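Local atomic coordinates of periplasmic cell division protein (SufI) (Aquifex aeolicus, PDB entry 6SYY), a protein that binds four copper ions as the multicopper oxidase McoA and, as in its family, probably couples substrate oxidation to the reduction of dioxygen. Residues F431-N434 with V438-I441; N410-E415 with N426-F431; D416-P421 with M519-R524. All coordinates share one frame; numbering follows the deposited sequence.

Contact 1: residues F431-N434 with V438-I441; sequences FEQN and VVII
Gln-433 and Phe-431 pack on Val-439 and Ile-441 in a buried side-chain contact between two sheets of a cupredoxin domain. The backbones stay well apart. The nearest pair of CA atoms, Gln-433 and Val-439, is separated by 8.4 Å, so the two short segments meet through side chains and do not pair as strands.

Gln-433 and Val-439 reach for each other from opposite directions. The Gln-433 chain is bent at its second torsion (chi2 -66°), which brings the root of the amide round to the valine. There Gln-433 CD lies 3.5 Å from Val-439 CG2. The methylene of the same side chain also touches this methyl, with Gln-433 CG 3.8 Å from Val-439 CG2. Val-439 has CG1 anti to its backbone N (chi1 -177°), and it is the other branch, CG2, that makes the close approach.

The second meeting is looser. The far end of the phenylalanine ring, Phe-431 CZ, comes 4.4 Å from Ile-441 CD1, the end of the longer isoleucine branch. The methyl approaches the ring obliquely. Gln-433 CG lies at the edge of the Phe-431 ring, in its plane, so these two side chains of segment 431-434 also touch. All four touching residues are buried.

Strand 432-433 lies at one edge of its sheet and runs parallel to strand 520-525. Gln-433 also touches Gln-394 and Gln-396 of the facing sheet, and Phe-431 touches Gln-396. In that sheet strand 437-445 lies between strands 394-402 and 488-495, and Ile-441 packs on Ile-398, Ile-491 and Val-493.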
# COMPACT_ATOMS: atom_id res chain seq x y z
N PHE A 431 -10.03 -4.75 21.31
CA PHE A 431 -9.40 -4.21 22.49
C PHE A 431 -9.55 -2.70 22.45
O PHE A 431 -9.84 -2.11 21.40
CB PHE A 431 -7.92 -4.61 22.59
CG PHE A 431 -7.07 -4.08 21.47
CD1 PHE A 431 -6.92 -4.81 20.30
CD2 PHE A 431 -6.42 -2.87 21.59
CE1 PHE A 431 -6.14 -4.32 19.27
CE2 PHE A 431 -5.64 -2.38 20.56
CZ PHE A 431 -5.50 -3.11 19.39
N GLU A 432 -9.33 -2.07 23.60
CA GLU A 432 -9.52 -0.64 23.76
C GLU A 432 -8.29 -0.05 24.45
O GLU A 432 -7.72 -0.67 25.35
CB GLU A 432 -10.78 -0.34 24.57
CG GLU A 432 -11.08 1.12 24.79
CD GLU A 432 -12.41 1.33 25.49
OE1 GLU A 432 -13.22 0.38 25.53
OE2 GLU A 432 -12.65 2.44 26.01
N GLN A 433 -7.89 1.14 24.01
CA GLN A 433 -6.75 1.84 24.59
C GLN A 433 -7.13 3.29 24.88
O GLN A 433 -8.08 3.83 24.30
CB GLN A 433 -5.53 1.81 23.66
CG GLN A 433 -5.08 0.41 23.25
CD GLN A 433 -4.55 -0.40 24.41
OE1 GLN A 433 -4.21 0.14 25.46
NE2 GLN A 433 -4.48 -1.71 24.23
N ASN A 434 -6.40 3.90 25.80
CA ASN A 434 -6.54 5.32 26.06
C ASN A 434 -5.64 6.11 25.12
O ASN A 434 -4.59 5.62 24.70
CB ASN A 434 -6.20 5.65 27.51
CG ASN A 434 -7.28 5.22 28.47
OD1 ASN A 434 -8.46 5.31 28.16
ND2 ASN A 434 -6.88 4.76 29.65
N VAL A 438 1.10 3.70 24.73
CA VAL A 438 2.03 2.92 23.93
C VAL A 438 1.66 1.46 24.08
O VAL A 438 1.51 0.96 25.20
CB VAL A 438 3.48 3.18 24.36
CG1 VAL A 438 4.43 2.35 23.50
CG2 VAL A 438 3.81 4.66 24.25
N VAL A 439 1.49 0.78 22.95
CA VAL A 439 1.08 -0.62 22.93
C VAL A 439 2.07 -1.40 22.09
O VAL A 439 2.44 -0.97 20.99
CB VAL A 439 -0.35 -0.79 22.37
CG1 VAL A 439 -0.76 -2.26 22.43
CG2 VAL A 439 -1.33 0.07 23.14
N ILE A 440 2.52 -2.54 22.60
CA ILE A 440 3.25 -3.52 21.82
C ILE A 440 2.24 -4.55 21.32
O ILE A 440 1.61 -5.25 22.12
CB ILE A 440 4.36 -4.19 22.63
CG1 ILE A 440 5.42 -3.16 23.04
CG2 ILE A 440 5.00 -5.33 21.83
CD1 ILE A 440 6.55 -3.75 23.87
N ILE A 441 2.07 -4.63 20.01
CA ILE A 441 1.20 -5.63 19.41
C ILE A 441 2.06 -6.81 19.00
O ILE A 441 3.13 -6.64 18.41
CB ILE A 441 0.42 -5.06 18.22
CG1 ILE A 441 -0.58 -4.01 18.71
CG2 ILE A 441 -0.31 -6.17 17.48
CD1 ILE A 441 -1.51 -3.51 17.63

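Contact 2: residues N410-E415 with N426-F431; sequences NGETWE and NPKVLF
Asn-410 begins the contact by resting on Leu-430, and the two side chains cross at about a right angle. Asn-410 CB lies 4.0 Å from Leu-430 CD1, while Asn-410 ND2 is 3.7 Å from Leu-430 CD2. One leucine methyl, CD1, thus meets the asparagine CB and the other, CD2, its amide nitrogen. The amide is held by strand 394-402: OD1 bonds to Thr-399 N and ND2 to Arg-397 O. Its rotation is therefore fixed from the side of that strand.

Glu-412 comes next and carries the charged part of the contact. It meets Lys-428 from the opposite direction in a salt bridge, with Lys-428 NZ donating to Glu-412 OE2 at 2.7 Å. The ammonium sits above the carboxylate plane, 37° out of it. Lys-428 is extended along its whole length, with CG anti to the backbone N (chi1 -180°), and so spans the distance between the two segments. Its NZ also bonds to Asp-416 O. The other carboxylate oxygen, Glu-412 OE1, lies 3.7 Å from Leu-430 CD1 and bonds to Tyr-418 OH. Both oxygens of this partly exposed group thus have partners.

Both segments belong to the long irregular connection between strands 407-409 and 432-433. A surface salt bridge beside a leucine joins its two ends. The connection lies on the C-terminal cupredoxin domain of the multicopper oxidase fold, and the Leu-430 side chain is about 10 Å from that of the copper ligand His-508.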
# COMPACT_ATOMS: atom_id res chain seq x y z
N ASN A 410 -7.67 -13.64 17.06
CA ASN A 410 -8.03 -13.91 18.45
C ASN A 410 -9.36 -14.66 18.52
O ASN A 410 -10.26 -14.33 19.30
CB ASN A 410 -8.08 -12.62 19.27
CG ASN A 410 -6.69 -12.15 19.68
OD1 ASN A 410 -5.69 -12.80 19.38
ND2 ASN A 410 -6.62 -11.02 20.37
N GLY A 411 -9.49 -15.68 17.67
CA GLY A 411 -10.67 -16.52 17.64
C GLY A 411 -11.90 -15.91 17.00
O GLY A 411 -12.95 -16.54 16.99
N GLU A 412 -11.79 -14.70 16.45
CA GLU A 412 -12.95 -13.97 15.96
C GLU A 412 -12.77 -13.57 14.50
O GLU A 412 -11.65 -13.40 14.02
CB GLU A 412 -13.19 -12.71 16.80
CG GLU A 412 -13.34 -12.99 18.28
CD GLU A 412 -14.06 -11.88 19.01
OE1 GLU A 412 -13.68 -10.71 18.82
OE2 GLU A 412 -15.00 -12.18 19.78
N THR A 413 -13.89 -13.44 13.80
CA THR A 413 -13.93 -12.82 12.49
C THR A 413 -14.83 -11.59 12.56
O THR A 413 -15.46 -11.31 13.58
CB THR A 413 -14.45 -13.78 11.41
OG1 THR A 413 -15.86 -13.97 11.56
CG2 THR A 413 -13.74 -15.13 11.49
N TRP A 414 -14.87 -10.86 11.44
CA TRP A 414 -15.74 -9.69 11.35
C TRP A 414 -17.18 -10.06 11.66
O TRP A 414 -17.89 -9.33 12.36
CB TRP A 414 -15.61 -9.07 9.96
CG TRP A 414 -16.27 -7.72 9.80
CD1 TRP A 414 -17.37 -7.44 9.04
CD2 TRP A 414 -15.85 -6.48 10.39
NE1 TRP A 414 -17.67 -6.10 9.14
CE2 TRP A 414 -16.76 -5.49 9.96
CE3 TRP A 414 -14.81 -6.12 11.25
CZ2 TRP A 414 -16.65 -4.16 10.35
CZ3 TRP A 414 -14.71 -4.79 11.64
CH2 TRP A 414 -15.62 -3.83 11.20
N GLU A 415 -17.62 -11.23 11.18
CA GLU A 415 -18.99 -11.68 11.37
C GLU A 415 -19.29 -12.09 12.80
O GLU A 415 -20.41 -12.54 13.07
CB GLU A 415 -19.29 -12.84 10.42
CG GLU A 415 -18.43 -12.87 9.16
CD GLU A 415 -18.61 -11.64 8.29
OE1 GLU A 415 -19.70 -11.03 8.32
OE2 GLU A 415 -17.65 -11.27 7.57
N ASN A 426 -20.38 3.11 18.81
CA ASN A 426 -19.88 2.29 19.91
C ASN A 426 -20.02 0.82 19.54
O ASN A 426 -20.81 0.07 20.13
CB ASN A 426 -20.63 2.61 21.21
CG ASN A 426 -20.43 4.04 21.65
OD1 ASN A 426 -19.42 4.37 22.29
ND2 ASN A 426 -21.38 4.91 21.31
N PRO A 427 -19.24 0.36 18.55
CA PRO A 427 -19.35 -1.03 18.11
C PRO A 427 -18.52 -1.97 18.96
O PRO A 427 -17.82 -1.53 19.89
CB PRO A 427 -18.82 -0.97 16.68
CG PRO A 427 -17.71 0.04 16.80
CD PRO A 427 -18.17 1.06 17.82
N LYS A 428 -18.57 -3.26 18.66
CA LYS A 428 -17.64 -4.20 19.26
C LYS A 428 -16.22 -3.85 18.86
O LYS A 428 -15.95 -3.50 17.71
CB LYS A 428 -17.99 -5.63 18.84
CG LYS A 428 -17.07 -6.69 19.43
CD LYS A 428 -17.56 -8.10 19.14
CE LYS A 428 -16.55 -9.13 19.68
NZ LYS A 428 -17.07 -10.53 19.65
N VAL A 429 -15.30 -3.91 19.82
CA VAL A 429 -13.88 -3.71 19.57
C VAL A 429 -13.13 -4.89 20.16
O VAL A 429 -13.51 -5.41 21.22
CB VAL A 429 -13.36 -2.38 20.15
CG1 VAL A 429 -14.02 -1.20 19.46
CG2 VAL A 429 -13.58 -2.32 21.66
N LEU A 430 -12.07 -5.32 19.47
CA LEU A 430 -11.25 -6.41 20.00
C LEU A 430 -10.55 -5.98 21.28
O LEU A 430 -10.47 -6.75 22.24
CB LEU A 430 -10.24 -6.86 18.96
CG LEU A 430 -9.43 -8.10 19.36
CD1 LEU A 430 -10.35 -9.30 19.48
CD2 LEU A 430 -8.30 -8.37 18.37
N PHE A 431 -10.03 -4.75 21.31
CA PHE A 431 -9.40 -4.21 22.49
C PHE A 431 -9.55 -2.70 22.45
O PHE A 431 -9.84 -2.11 21.40
CB PHE A 431 -7.92 -4.61 22.59
CG PHE A 431 -7.07 -4.08 21.47
CD1 PHE A 431 -6.92 -4.81 20.30
CD2 PHE A 431 -6.42 -2.87 21.59
CE1 PHE A 431 -6.14 -4.32 19.27
CE2 PHE A 431 -5.64 -2.38 20.56
CZ PHE A 431 -5.50 -3.11 19.39

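Contact 3: residues D416-P421 with M519-R524; sequences DGYANP and MMVNYR
The irregular segment 416-421 passes beside the strand that starts at Met-520, and the closest CA atoms, those of Tyr-418 and Val-521, are 6.8 Å apart. Tyr-418 is the residue of the loop that bridges this distance. Its first torsion (chi1 -60°) puts CG beside the backbone N, and this lays the ring alongside Val-521, with both side chains pointing the same way.

Val-521 packs over one face of the ring. Its CG1 makes a CH-pi contact, 4.1 Å from the centroid of the Tyr-418 ring and 29° off the ring normal. The nearest ring atom is CZ, with Tyr-418 CZ and Val-521 CG1 3.7 Å apart. Val-521 CB stands over the same ring, displaced toward its rim.

The strand beneath is the last of the C-terminal cupredoxin domain. It runs between strand 432-433 and strand 503-509, which carries the copper ligands His-508 and Cys-509. The Val-521 side chain is about 7 Å from that of His-508.

Asn-522 meets a different part of the ring. The side chains of Asn-522 and Tyr-418 slide past each other in opposite directions, with amide and ring planes 78° apart. Asn-522 ND2 lies at the ring edge, in plane, 3.8 Å from Tyr-418 CD2. The amide is fixed by other partners: ND2 bonds to Tyr-133 OH and Lys-428 O, and OD1 to His-131 NE2. The backbone also takes part, with Asn-522 N 3.6 Å from Tyr-418 CE2.

The phenol oxygen of Tyr-418 is bonded to Glu-412 OE1. Replacing Tyr-418 by an alanine would probably open a gap over Val-521 and leave that carboxylate oxygen without its hydroxyl partner. On the backbone side, Tyr-418 O bonds to Tyr-133 OH.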
# COMPACT_ATOMS: atom_id res chain seq x y z
N ASP A 416 -18.34 -11.96 13.72
CA ASP A 416 -18.53 -12.34 15.12
C ASP A 416 -18.85 -11.12 15.98
O ASP A 416 -18.22 -10.87 17.01
CB ASP A 416 -17.29 -13.06 15.64
CG ASP A 416 -17.14 -14.45 15.07
OD1 ASP A 416 -18.08 -15.26 15.20
OD2 ASP A 416 -16.08 -14.74 14.47
N GLY A 417 -19.85 -10.33 15.57
CA GLY A 417 -20.32 -9.21 16.34
C GLY A 417 -19.90 -7.85 15.83
O GLY A 417 -20.44 -6.84 16.29
N TYR A 418 -18.95 -7.79 14.89
CA TYR A 418 -18.46 -6.52 14.38
C TYR A 418 -19.26 -5.99 13.20
O TYR A 418 -19.31 -4.78 12.99
CB TYR A 418 -16.99 -6.66 13.95
CG TYR A 418 -16.03 -7.06 15.04
CD1 TYR A 418 -15.75 -8.40 15.29
CD2 TYR A 418 -15.40 -6.11 15.83
CE1 TYR A 418 -14.88 -8.77 16.29
CE2 TYR A 418 -14.53 -6.47 16.83
CZ TYR A 418 -14.27 -7.80 17.06
OH TYR A 418 -13.39 -8.15 18.06
N ALA A 419 -19.91 -6.88 12.44
CA ALA A 419 -20.37 -6.51 11.10
C ALA A 419 -21.54 -5.53 11.15
O ALA A 419 -21.62 -4.61 10.32
CB ALA A 419 -20.75 -7.76 10.32
N ASN A 420 -22.47 -5.70 12.09
CA ASN A 420 -23.71 -4.92 12.12
C ASN A 420 -23.94 -4.38 13.53
O ASN A 420 -24.82 -4.86 14.26
CB ASN A 420 -24.89 -5.77 11.65
CG ASN A 420 -24.99 -7.09 12.38
OD1 ASN A 420 -23.99 -7.62 12.88
ND2 ASN A 420 -26.20 -7.64 12.46
N PRO A 421 -23.19 -3.36 13.93
CA PRO A 421 -23.33 -2.83 15.29
C PRO A 421 -24.68 -2.17 15.50
O PRO A 421 -25.25 -1.56 14.59
CB PRO A 421 -22.19 -1.81 15.39
CG PRO A 421 -21.95 -1.38 13.98
CD PRO A 421 -22.20 -2.60 13.14
N MET A 519 -11.27 -11.55 8.05
CA MET A 519 -10.06 -11.35 8.84
C MET A 519 -9.88 -9.88 9.15
O MET A 519 -8.94 -9.24 8.66
CB MET A 519 -8.85 -11.90 8.07
CG MET A 519 -7.64 -12.16 8.94
SD MET A 519 -6.44 -13.25 8.16
CE MET A 519 -5.26 -13.44 9.50
N MET A 520 -10.77 -9.33 9.97
CA MET A 520 -10.84 -7.89 10.22
C MET A 520 -11.61 -7.66 11.51
O MET A 520 -12.65 -8.29 11.73
CB MET A 520 -11.53 -7.20 9.03
CG MET A 520 -12.00 -5.79 9.26
SD MET A 520 -12.71 -5.11 7.74
CE MET A 520 -13.74 -6.47 7.19
N VAL A 521 -11.09 -6.79 12.37
CA VAL A 521 -11.74 -6.42 13.62
C VAL A 521 -11.60 -4.91 13.82
O VAL A 521 -10.82 -4.24 13.15
CB VAL A 521 -11.15 -7.15 14.85
CG1 VAL A 521 -11.43 -8.64 14.77
CG2 VAL A 521 -9.66 -6.88 14.97
N ASN A 522 -12.38 -4.39 14.77
CA ASN A 522 -12.20 -3.03 15.25
C ASN A 522 -11.33 -3.03 16.49
O ASN A 522 -11.31 -4.00 17.25
CB ASN A 522 -13.54 -2.37 15.60
CG ASN A 522 -14.49 -2.25 14.42
OD1 ASN A 522 -14.08 -1.94 13.30
ND2 ASN A 522 -15.77 -2.47 14.67
N TYR A 523 -10.62 -1.94 16.70
CA TYR A 523 -10.11 -1.59 18.02
C TYR A 523 -10.44 -0.13 18.27
O TYR A 523 -10.79 0.61 17.35
CB TYR A 523 -8.60 -1.88 18.17
CG TYR A 523 -7.68 -0.92 17.45
CD1 TYR A 523 -7.08 0.13 18.13
CD2 TYR A 523 -7.40 -1.07 16.10
CE1 TYR A 523 -6.23 1.01 17.48
CE2 TYR A 523 -6.55 -0.19 15.44
CZ TYR A 523 -5.97 0.85 16.13
OH TYR A 523 -5.12 1.73 15.49
N ARG A 524 -10.35 0.28 19.53
CA ARG A 524 -10.82 1.59 19.95
C ARG A 524 -9.71 2.34 20.67
O ARG A 524 -8.96 1.76 21.46
CB ARG A 524 -12.04 1.45 20.88
CG ARG A 524 -12.68 2.76 21.29
CD ARG A 524 -13.80 2.50 22.29
NE ARG A 524 -14.23 3.72 22.98
CZ ARG A 524 -15.45 4.23 22.89
NH1 ARG A 524 -16.37 3.63 22.14
NH2 ARG A 524 -15.75 5.34 23.55

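In the fold
Contacts 1 and 3 are buried, whereas contact 2 lies at the surface. All three lie in the C-terminal cupredoxin domain. Contact 1 is sheet-to-sheet packing of mainly apolar groups. Contact 3 sets an aromatic ring from a loop on a strand. Contact 2 joins two parts of the same loop and is the one with a salt bridge. Contacts 2 and 3 are close neighbours, with centres about 4 Å apart, and their segments alternate along the chain. Leu-430 N and Asn-522 O link them by a probable hydrogen bond of 2.7 Å. Contact 1 shares Phe-431 with contact 2 and meets contact 3 where strands 432-433 and 520-525 pair.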